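Local coordinates for heat shock protein 16 (Schizosaccharomyces pombe, PDB 3W1Z) that probably acts as a molecular chaperone that binds unfolded proteins under stress, and assembles into a 16-subunit oligomer of small heat shock protein subunits, at the interface of chains A and B and the interface of chains A and C. Numbering follows the deposited sequence. Chains: chain A/B/C, Heat shock protein 16.

Contact 1: the interface of chains A and B. Residues chain A 14-15, 72, 101-103; chain B 87, 90-91.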
ATOM      1  N   ASN A  14     -34.801   0.046  -3.451  1.00 16.87           N
ATOM      2  CA  ASN A  14     -35.540  -0.092  -2.202  1.00 18.98           C
ATOM      3  C   ASN A  14     -37.021  -0.373  -2.415  1.00 26.40           C
ATOM      4  O   ASN A  14     -37.650  -1.073  -1.621  1.00 26.57           O
ATOM      5  CB  ASN A  14     -35.356   1.155  -1.334  1.00 12.36           C
ATOM      6  CG  ASN A  14     -36.076   1.050  -0.002  1.00 26.93           C
ATOM      7  OD1 ASN A  14     -35.583   0.427   0.939  1.00 17.08           O
ATOM      8  ND2 ASN A  14     -37.248   1.667   0.084  1.00 24.29           N
ATOM      9  N   ASP A  15     -37.573   0.180  -3.487  1.00 23.02           N
ATOM     10  CA  ASP A  15     -38.981  -0.018  -3.800  1.00 21.19           C
ATOM     11  C   ASP A  15     -39.145  -0.706  -5.154  1.00 18.71           C
ATOM     12  O   ASP A  15     -38.811  -0.143  -6.196  1.00 26.03           O
ATOM     13  CB  ASP A  15     -39.730   1.312  -3.750  1.00 25.10           C
ATOM     14  CG  ASP A  15     -39.580   2.011  -2.410  1.00 28.69           C
ATOM     15  OD1 ASP A  15     -38.717   2.906  -2.297  1.00 25.55           O
ATOM     16  OD2 ASP A  15     -40.321   1.661  -1.468  1.00 26.79           O
ATOM     17  N   THR A  72     -46.489  -2.902   1.227  1.00 31.09           N
ATOM     18  CA  THR A  72     -45.449  -2.248   2.009  1.00 27.99           C
ATOM     19  C   THR A  72     -45.126  -3.049   3.262  1.00 36.57           C
ATOM     20  O   THR A  72     -46.004  -3.333   4.080  1.00 36.99           O
ATOM     21  CB  THR A  72     -45.835  -0.804   2.390  1.00 32.37           C
ATOM     22  OG1 THR A  72     -45.672   0.048   1.248  1.00 32.54           O
ATOM     23  CG2 THR A  72     -44.952  -0.292   3.517  1.00 38.99           C
ATOM     24  N   SER A 101     -38.367   0.369   5.546  1.00 26.42           N
ATOM     25  CA  SER A 101     -39.650   0.308   4.858  1.00 30.39           C
ATOM     26  C   SER A 101     -39.442   0.021   3.373  1.00 23.96           C
ATOM     27  O   SER A 101     -38.756   0.774   2.684  1.00 24.13           O
ATOM     28  CB  SER A 101     -40.432   1.607   5.056  1.00 25.29           C
ATOM     29  OG  SER A 101     -41.679   1.556   4.387  1.00 35.05           O
ATOM     30  N   ARG A 102     -40.040  -1.058   2.875  1.00 28.81           N
ATOM     31  CA  ARG A 102     -39.897  -1.405   1.461  1.00 27.02           C
ATOM     32  C   ARG A 102     -41.248  -1.641   0.788  1.00 29.20           C
ATOM     33  O   ARG A 102     -42.121  -2.315   1.340  1.00 23.20           O
ATOM     34  CB  ARG A 102     -38.982  -2.623   1.277  1.00 17.45           C
ATOM     35  CG  ARG A 102     -37.550  -2.402   1.751  1.00 27.24           C
ATOM     36  CD  ARG A 102     -36.617  -3.518   1.292  1.00 13.44           C
ATOM     37  NE  ARG A 102     -36.250  -3.396  -0.117  1.00 10.29           N
ATOM     38  CZ  ARG A 102     -35.544  -4.302  -0.787  1.00 16.50           C
ATOM     39  NH1 ARG A 102     -35.131  -5.404  -0.177  1.00 15.59           N
ATOM     40  NH2 ARG A 102     -35.257  -4.109  -2.067  1.00 10.84           N
ATOM     41  N   THR A 103     -41.409  -1.077  -0.405  1.00 27.02           N
ATOM     42  CA  THR A 103     -42.652  -1.202  -1.158  1.00 24.15           C
ATOM     43  C   THR A 103     -42.455  -1.984  -2.455  1.00 32.47           C
ATOM     44  O   THR A 103     -41.536  -1.716  -3.226  1.00 29.36           O
ATOM     45  CB  THR A 103     -43.268   0.181  -1.470  1.00 32.57           C
ATOM     46  OG1 THR A 103     -43.813   0.743  -0.269  1.00 30.26           O
ATOM     47  CG2 THR A 103     -44.375   0.064  -2.510  1.00 34.44           C
TER
ATOM     48  N   GLU B  87     -49.499   4.601   6.927  1.00 75.34           N
ATOM     49  CA  GLU B  87     -48.604   3.444   7.017  1.00 74.76           C
ATOM     50  C   GLU B  87     -48.206   2.873   5.656  1.00 72.41           C
ATOM     51  O   GLU B  87     -47.038   2.927   5.264  1.00 80.25           O
ATOM     52  CB  GLU B  87     -49.209   2.345   7.888  1.00 69.68           C
ATOM     53  CG  GLU B  87     -49.078   2.578   9.389  1.00 77.78           C
ATOM     54  CD  GLU B  87     -47.649   2.454   9.914  1.00 88.85           C
ATOM     55  OE1 GLU B  87     -47.420   2.618  11.136  1.00 92.90           O
ATOM     56  OE2 GLU B  87     -46.749   2.176   9.104  1.00 83.51           O
ATOM     57  N   GLN B  90     -46.216   4.824   1.990  1.00 44.70           N
ATOM     58  CA  GLN B  90     -44.896   4.972   1.384  1.00 44.15           C
ATOM     59  C   GLN B  90     -44.865   4.350  -0.005  1.00 42.36           C
ATOM     60  O   GLN B  90     -45.392   3.257  -0.223  1.00 43.15           O
ATOM     61  CB  GLN B  90     -43.801   4.360   2.259  1.00 43.43           C
ATOM     62  CG  GLN B  90     -42.391   4.585   1.715  1.00 37.84           C
ATOM     63  CD  GLN B  90     -41.651   3.290   1.439  1.00 40.94           C
ATOM     64  OE1 GLN B  90     -41.615   2.395   2.279  1.00 36.37           O
ATOM     65  NE2 GLN B  90     -41.062   3.184   0.253  1.00 36.85           N
ATOM     66  N   ARG B  91     -44.250   5.059  -0.942  1.00 40.64           N
ATOM     67  CA  ARG B  91     -44.121   4.591  -2.314  1.00 31.11           C
ATOM     68  C   ARG B  91     -42.648   4.485  -2.684  1.00 29.47           C
ATOM     69  O   ARG B  91     -42.152   3.406  -2.995  1.00 32.57           O
ATOM     70  CB  ARG B  91     -44.866   5.520  -3.272  1.00 25.62           C
ATOM     71  CG  ARG B  91     -46.378   5.490  -3.095  1.00 42.74           C
ATOM     72  CD  ARG B  91     -46.925   4.088  -3.322  1.00 43.26           C
ATOM     73  NE  ARG B  91     -48.369   4.012  -3.119  1.00 41.24           N
ATOM     74  CZ  ARG B  91     -48.947   3.624  -1.987  1.00 46.32           C
ATOM     75  NH1 ARG B  91     -48.204   3.273  -0.946  1.00 33.09           N
ATOM     76  NH2 ARG B  91     -50.270   3.585  -1.895  1.00 48.54           N
TER
HETATM   77  O   HOH W   1     -44.327   2.437   5.391  1.00 40.11           O
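The carboxylate of A:Asp15 meets the side-chain amide of B:Gln90 with their planes 66° apart. B:Gln90 NE2 donates to the carboxylate oxygen A:Asp15 OD2 on its syn side, tilted out of the plane. The modelled 2.4 Å between B:Gln90 NE2 and A:Asp15 OD2 is very short and its exact value is doubtful. From the opposite face, the backbone N of A:Thr103 reaches A:Asp15 OD2 on the anti side at 3.1 Å.

The amide of A:Asn14 also holds this carboxylate. Its ND2 meets A:Asp15 OD1 from above the carboxylate plane, and it also donates to A:Ser101 O in the carbonyl plane. Both acceptors lie in the plane of the A:Asn14 amide. The guanidinium of A:Arg102 has the backbone of A:Asn14 at its edge, with NE giving a hydrogen bond to A:Asn14 O.

This patch joins two subunits of the 16-mer. B:Gln90 lies at the start of strand 90-93 and reaches over strands 98-105 and 70-77 of the chain A alpha-crystallin domain. Its CG is anti to the backbone N (chi1 -176°), and a bend at chi2 turns the amide toward A:Asp15. The hydroxyl A:Thr103 OG1 donates to B:Gln90 O at 3.0 Å. B:Arg91 NH1 bonds to B:Gln90 O at 2.9 Å from the other face of the carbonyl. A:Thr72 OG1 is bonded to A:Thr103 OG1, so the two hydroxyls would orient each other. A:Asp15 OD2 also lies 3.0 Å from B:Arg91 O. Both oxygens can only accept, so this pair is a clash and doubtful as modelled. Water 1 links A:Ser101 OG, at 3.0 Å, to the backbone oxygen B:Glu87 O of a poorly ordered residue, at 2.8 Å.

Contact 2: the interface of chains A and C. Residues chain A 81, 89-90, 97; chain C 40-42, 49, 51.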
ATOM      1  N   ARG A  81     -28.362  -5.628  22.455  1.00 86.00           N
ATOM      2  CA  ARG A  81     -27.174  -5.443  23.277  1.00 81.43           C
ATOM      3  C   ARG A  81     -27.032  -3.954  23.550  1.00 89.26           C
ATOM      4  O   ARG A  81     -26.077  -3.521  24.204  1.00102.09           O
ATOM      5  CB  ARG A  81     -25.910  -5.944  22.571  1.00 73.10           C
ATOM      6  CG  ARG A  81     -26.045  -7.319  21.918  1.00 64.87           C
ATOM      7  CD  ARG A  81     -25.953  -8.460  22.912  1.00 61.99           C
ATOM      8  NE  ARG A  81     -26.000  -9.774  22.263  1.00 50.23           N
ATOM      9  CZ  ARG A  81     -26.188 -10.926  22.902  1.00 47.50           C
ATOM     10  NH1 ARG A  81     -26.358 -10.933  24.212  1.00 55.12           N
ATOM     11  NH2 ARG A  81     -26.220 -12.069  22.233  1.00 44.54           N
ATOM     12  N   ASN A  89     -18.378  -4.952  25.723  1.00 87.22           N
ATOM     13  CA  ASN A  89     -18.265  -4.204  24.484  1.00 84.07           C
ATOM     14  C   ASN A  89     -18.562  -5.049  23.260  1.00 78.27           C
ATOM     15  O   ASN A  89     -18.489  -6.278  23.310  1.00 72.00           O
ATOM     16  CB  ASN A  89     -16.869  -3.586  24.359  1.00 75.39           C
ATOM     17  CG  ASN A  89     -16.608  -2.510  25.398  1.00 83.62           C
ATOM     18  OD1 ASN A  89     -17.119  -2.566  26.515  1.00 85.62           O
ATOM     19  ND2 ASN A  89     -15.807  -1.519  25.028  1.00 80.50           N
ATOM     20  N   GLN A  90     -18.902  -4.386  22.162  1.00 68.61           N
ATOM     21  CA  GLN A  90     -18.987  -5.075  20.893  1.00 62.19           C
ATOM     22  C   GLN A  90     -17.563  -5.223  20.402  1.00 53.93           C
ATOM     23  O   GLN A  90     -16.882  -4.230  20.149  1.00 55.45           O
ATOM     24  CB  GLN A  90     -19.769  -4.247  19.874  1.00 67.23           C
ATOM     25  CG  GLN A  90     -21.227  -4.020  20.208  1.00 70.14           C
ATOM     26  CD  GLN A  90     -22.063  -3.778  18.967  1.00 76.37           C
ATOM     27  OE1 GLN A  90     -21.534  -3.441  17.907  1.00 69.77           O
ATOM     28  NE2 GLN A  90     -23.372  -3.963  19.087  1.00 65.18           N
ATOM     29  N   PHE A  97     -28.719  -2.795  11.952  1.00 37.52           N
ATOM     30  CA  PHE A  97     -29.937  -2.460  12.684  1.00 43.44           C
ATOM     31  C   PHE A  97     -30.614  -1.199  12.148  1.00 41.54           C
ATOM     32  O   PHE A  97     -30.164  -0.615  11.162  1.00 40.03           O
ATOM     33  CB  PHE A  97     -29.632  -2.333  14.176  1.00 38.51           C
ATOM     34  CG  PHE A  97     -29.002  -3.563  14.764  1.00 45.02           C
ATOM     35  CD1 PHE A  97     -29.778  -4.660  15.098  1.00 49.47           C
ATOM     36  CD2 PHE A  97     -27.634  -3.629  14.967  1.00 36.76           C
ATOM     37  CE1 PHE A  97     -29.204  -5.798  15.632  1.00 45.14           C
ATOM     38  CE2 PHE A  97     -27.053  -4.765  15.503  1.00 45.46           C
ATOM     39  CZ  PHE A  97     -27.840  -5.851  15.836  1.00 45.57           C
TER
ATOM     40  N   ASP C  40     -22.468 -10.769  15.087  1.00 37.01           N
ATOM     41  CA  ASP C  40     -22.072  -9.784  16.084  1.00 38.67           C
ATOM     42  C   ASP C  40     -21.431 -10.520  17.251  1.00 37.53           C
ATOM     43  O   ASP C  40     -21.993 -11.483  17.766  1.00 35.55           O
ATOM     44  CB  ASP C  40     -23.286  -8.999  16.582  1.00 39.40           C
ATOM     45  CG  ASP C  40     -23.641  -7.833  15.681  1.00 41.84           C
ATOM     46  OD1 ASP C  40     -23.073  -7.741  14.574  1.00 36.28           O
ATOM     47  OD2 ASP C  40     -24.496  -7.014  16.080  1.00 42.35           O
ATOM     48  N   VAL C  41     -20.247 -10.080  17.661  1.00 43.44           N
ATOM     49  CA  VAL C  41     -19.581 -10.689  18.805  1.00 38.05           C
ATOM     50  C   VAL C  41     -19.518  -9.710  19.969  1.00 43.90           C
ATOM     51  O   VAL C  41     -19.029  -8.590  19.824  1.00 51.91           O
ATOM     52  CB  VAL C  41     -18.158 -11.162  18.458  1.00 33.85           C
ATOM     53  CG1 VAL C  41     -17.542 -11.888  19.644  1.00 40.84           C
ATOM     54  CG2 VAL C  41     -18.183 -12.065  17.237  1.00 31.50           C
ATOM     55  N   HIS C  42     -20.027 -10.135  21.121  1.00 50.24           N
ATOM     56  CA  HIS C  42     -19.995  -9.306  22.319  1.00 63.40           C
ATOM     57  C   HIS C  42     -19.255 -10.018  23.439  1.00 63.09           C
ATOM     58  O   HIS C  42     -19.384 -11.230  23.605  1.00 55.54           O
ATOM     59  CB  HIS C  42     -21.411  -8.959  22.775  1.00 61.31           C
ATOM     60  CG  HIS C  42     -22.161  -8.091  21.805  1.00 67.31           C
ATOM     61  ND1 HIS C  42     -22.645  -8.564  20.614  1.00 63.17           N
ATOM     62  CD2 HIS C  42     -22.494  -6.780  21.869  1.00 68.15           C
ATOM     63  CE1 HIS C  42     -23.256  -7.575  19.969  1.00 66.74           C
ATOM     64  NE2 HIS C  42     -23.177  -6.491  20.709  1.00 71.17           N
ATOM     65  N   SER C  49     -20.881 -13.696  23.821  1.00 58.80           N
ATOM     66  CA  SER C  49     -22.039 -14.070  23.020  1.00 49.29           C
ATOM     67  C   SER C  49     -21.815 -13.804  21.536  1.00 43.21           C
ATOM     68  O   SER C  49     -21.275 -12.765  21.151  1.00 36.11           O
ATOM     69  CB  SER C  49     -23.282 -13.320  23.503  1.00 58.91           C
ATOM     70  OG  SER C  49     -23.087 -11.918  23.438  1.00 61.61           O
ATOM     71  N   ASP C  51     -23.917 -13.635  17.925  1.00 40.53           N
ATOM     72  CA  ASP C  51     -25.215 -13.574  17.266  1.00 36.54           C
ATOM     73  C   ASP C  51     -25.063 -13.730  15.758  1.00 28.97           C
ATOM     74  O   ASP C  51     -24.468 -12.884  15.095  1.00 30.11           O
ATOM     75  CB  ASP C  51     -25.918 -12.258  17.596  1.00 39.99           C
ATOM     76  CG  ASP C  51     -26.281 -12.147  19.063  1.00 47.43           C
ATOM     77  OD1 ASP C  51     -26.934 -13.075  19.588  1.00 43.09           O
ATOM     78  OD2 ASP C  51     -25.906 -11.138  19.695  1.00 53.16           O
TER
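A:Gln90, in the short strand 89-90, makes an antiparallel beta bridge with C:His42 in strand 39-43. This is the strand-exchange dimer contact of the small heat shock protein family, in which a loop of one alpha-crystallin domain reaches across to an edge strand of its partner. The interface is two-fold, so the twin contact has the chains exchanged.

The imidazole of C:His42 touches two chain A side chains, A:Arg81 over a face and A:Gln90 near its NE2 edge. A:Arg81 CG lies over one face of the ring, offset toward the rim and 3.4 Å from its centroid. A:Gln90 runs alongside C:His42, pointing the same way, with its amide nearly perpendicular to the ring (89°). A:Gln90 NE2 is 3.0 Å from C:His42 NE2. This can be a hydrogen bond if the ring nitrogen accepts.

Beyond the ring, A:Arg81 bends at chi2 (-78°) and sends its guanidinium to C:Asp51 in strand 47-53. It grips side-on. A:Arg81 NE meets C:Asp51 OD2 at 2.9 Å on the syn lone pair. A:Arg81 NH2 makes a salt bridge to the same C:Asp51 OD2 at 2.7 Å. A:Arg81 NH2 also lies 2.9 Å from C:Asp51 OD1, close enough for a further hydrogen bond. The two flat groups are nearly coplanar. C:Ser49 OG sits over the centre of one face of the A:Arg81 guanidinium, 3.2 Å above the plane. A leucine in place of A:Arg81 would probably leave the C:Asp51 charge without its mate and weaken the hold between the chains. Further along, the carboxylate oxygen C:Asp40 OD2 comes in plane to the ring edge of A:Phe97, 3.5 Å from A:Phe97 CE2.

The C-alpha centres of contact 1 and contact 2 lie about 29 Å apart. Contact 2 belongs to the two-fold interface typical of family dimers. Contact 1 belongs to an interface that is not an exact two-fold and would help tie further subunits into the 16-mer. Position 90 serves both: chain A offers it to chain C, and chain B offers it to chain A. Strand 98-105, used in contact 1, follows directly after A:Phe97 of contact 2, so on chain A the two contacts are joined in sequence at that point. The same residue thus has different neighbours in these two copies, which may reflect nonequivalent subunits in the 16-mer.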